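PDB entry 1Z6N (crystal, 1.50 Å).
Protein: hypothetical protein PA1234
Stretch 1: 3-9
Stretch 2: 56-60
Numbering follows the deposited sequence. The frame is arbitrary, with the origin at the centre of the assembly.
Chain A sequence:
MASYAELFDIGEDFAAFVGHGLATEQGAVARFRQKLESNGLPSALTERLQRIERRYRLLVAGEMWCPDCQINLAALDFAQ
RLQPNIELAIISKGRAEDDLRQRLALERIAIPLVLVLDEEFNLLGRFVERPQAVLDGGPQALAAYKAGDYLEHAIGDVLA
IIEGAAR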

# COMPACT_ATOMS: atom_id res chain seq x y z
N SER A 3 12.68 -9.89 -12.22
CA SER A 3 12.23 -8.56 -12.66
C SER A 3 11.02 -8.13 -11.82
O SER A 3 10.35 -8.97 -11.20
N TYR A 4 10.73 -6.84 -11.80
CA TYR A 4 9.50 -6.39 -11.14
C TYR A 4 8.26 -7.02 -11.77
O TYR A 4 7.28 -7.33 -11.08
N ALA A 5 8.29 -7.22 -13.09
CA ALA A 5 7.16 -7.87 -13.78
C ALA A 5 6.97 -9.29 -13.27
O ALA A 5 5.85 -9.70 -13.00
N GLU A 6 8.07 -10.02 -13.11
CA GLU A 6 8.03 -11.39 -12.59
C GLU A 6 7.50 -11.45 -11.16
O GLU A 6 6.67 -12.30 -10.81
N LEU A 7 7.97 -10.53 -10.32
CA LEU A 7 7.49 -10.47 -8.94
C LEU A 7 6.04 -10.05 -8.87
O LEU A 7 5.24 -10.64 -8.13
N PHE A 8 5.66 -9.04 -9.64
CA PHE A 8 4.24 -8.64 -9.68
C PHE A 8 3.32 -9.79 -10.10
O PHE A 8 2.23 -10.00 -9.52
N ASP A 9 3.78 -10.55 -11.08
CA ASP A 9 3.01 -11.67 -11.62
C ASP A 9 2.74 -12.76 -10.56
O ASP A 9 1.69 -13.41 -10.61
N TYR A 56 -1.01 1.96 -13.30
CA TYR A 56 0.08 1.91 -12.33
C TYR A 56 -0.04 0.63 -11.55
O TYR A 56 -1.14 0.15 -11.28
N ARG A 57 1.11 0.08 -11.19
CA ARG A 57 1.16 -1.18 -10.46
C ARG A 57 1.84 -0.95 -9.12
O ARG A 57 2.91 -0.34 -9.06
N LEU A 58 1.21 -1.43 -8.05
CA LEU A 58 1.79 -1.35 -6.72
C LEU A 58 2.28 -2.75 -6.37
O LEU A 58 1.47 -3.65 -6.12
N LEU A 59 3.60 -2.94 -6.44
CA LEU A 59 4.23 -4.19 -5.99
C LEU A 59 4.48 -4.05 -4.50
O LEU A 59 5.27 -3.21 -4.05
N VAL A 60 3.79 -4.89 -3.73
CA VAL A 60 3.80 -4.74 -2.28
C VAL A 60 4.42 -5.93 -1.59
O VAL A 60 4.12 -7.06 -1.95

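The helix that begins at Tyr4 crosses the strand segment Tyr56 to Val60 at 76°, with an axial closest approach of 8.8 Å, and the contact, which buries 284 Å² in total, is made largely of apolar side-chain contacts, with no hydrogen bond between the two segments. Phe8 and Leu59, whose CA atoms lie 5.8 Å apart, account for most of it.

The CA-to-CB bond of Phe8 points sideways, but its t rotamer (chi1 -168°) brings the ring to the strand, and chi2 of 87° sets the ring so that one face receives Arg57. There CD of Arg57 sits 3.9 Å from the centroid of the Phe8 ring, 11° off the normal, a CH-pi contact. The CA-to-CB bond of Arg57 points toward the helix; with chi1 at m and chi2 and chi3 both t, its aliphatic chain is extended, and Arg57 CB comes within 3.6 Å of Phe8 CE1. The guanidinium is satisfied at NH1 by a hydrogen bond elsewhere in the structure. Phe8 CE1 also approaches the backbone O of Leu58 at 3.6 Å, near the ring plane, whereas the CA-to-CB bond of Leu58 points away from the helix.

Leu59 likewise starts out sideways, and its t, p conformation (176°, 59°) carries its methyl groups to the helix. Leu59 CD1 reaches the backbone N of Phe8 at 3.9 Å, while Leu59 CD2 lies 3.9 Å from Leu7 CB and 3.8 Å from Tyr4 CD1, meeting the tyrosine ring obliquely. Tyr4 (chi1 m) and Leu7 (m, t), about one helical turn apart, thus both touch this methyl.

Ser3 and Glu6 pair with each other at the helix start. Ser3, at chi1 p, caps the helix: Ser3 OG accepts from Glu6 N at 3.0 Å, and Ser3 N donates in return to Glu6 OE1, also at 3.0 Å. The CA-to-CB bonds of Ala5 and Asp9 point away from the strand.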

# COMPACT_ATOMS: atom_id res chain seq x y z
CB SER A 3 11.85 -8.56 -14.14
OG SER A 3 10.68 -9.36 -14.33
CB TYR A 4 9.38 -4.87 -11.19
CG TYR A 4 10.40 -4.15 -10.33
CD1 TYR A 4 10.57 -4.48 -9.00
CD2 TYR A 4 11.17 -3.12 -10.86
CE1 TYR A 4 11.50 -3.82 -8.20
CE2 TYR A 4 12.11 -2.45 -10.07
CZ TYR A 4 12.27 -2.80 -8.74
OH TYR A 4 13.19 -2.16 -7.95
CB ALA A 5 7.37 -7.85 -15.30
CB GLU A 6 9.41 -12.06 -12.69
CG GLU A 6 9.78 -12.38 -14.13
CD GLU A 6 11.20 -12.88 -14.31
OE1 GLU A 6 12.09 -12.54 -13.51
OE2 GLU A 6 11.42 -13.61 -15.31
CB LEU A 7 8.33 -9.47 -8.13
CG LEU A 7 9.79 -9.90 -7.94
CD1 LEU A 7 10.61 -8.76 -7.34
CD2 LEU A 7 9.86 -11.15 -7.03
CB PHE A 8 4.05 -7.41 -10.59
CG PHE A 8 2.70 -6.77 -10.45
CD1 PHE A 8 2.48 -5.79 -9.48
CD2 PHE A 8 1.65 -7.14 -11.28
CE1 PHE A 8 1.23 -5.20 -9.33
CE2 PHE A 8 0.40 -6.54 -11.13
CZ PHE A 8 0.19 -5.58 -10.15
CB ASP A 9 3.72 -12.25 -12.83
CG ASP A 9 2.93 -13.33 -13.49
OD1 ASP A 9 1.86 -13.00 -14.07
OD2 ASP A 9 3.37 -14.50 -13.43
CB TYR A 56 0.04 3.12 -11.40
CG TYR A 56 0.29 4.38 -12.16
CD1 TYR A 56 1.58 4.88 -12.32
CD2 TYR A 56 -0.76 5.06 -12.77
CE1 TYR A 56 1.82 6.03 -13.07
CE2 TYR A 56 -0.55 6.22 -13.52
CZ TYR A 56 0.75 6.70 -13.66
OH TYR A 56 0.98 7.84 -14.40
CB ARG A 57 1.92 -2.21 -11.28
CG ARG A 57 1.17 -2.61 -12.54
CD ARG A 57 1.90 -3.72 -13.25
NE ARG A 57 1.31 -4.03 -14.55
CZ ARG A 57 1.68 -3.47 -15.69
NH1 ARG A 57 2.64 -2.55 -15.70
NH2 ARG A 57 1.10 -3.82 -16.82
CB LEU A 58 0.75 -0.86 -5.70
CG LEU A 58 0.06 0.48 -5.98
CD1 LEU A 58 -0.85 0.93 -4.83
CD2 LEU A 58 1.07 1.57 -6.31
CB LEU A 59 5.55 -4.45 -6.73
CG LEU A 59 6.33 -5.68 -6.26
CD1 LEU A 59 5.50 -6.98 -6.38
CD2 LEU A 59 7.62 -5.79 -7.06
CB VAL A 60 2.34 -4.63 -1.76
CG1 VAL A 60 2.31 -4.50 -0.24
CG2 VAL A 60 1.62 -3.44 -2.40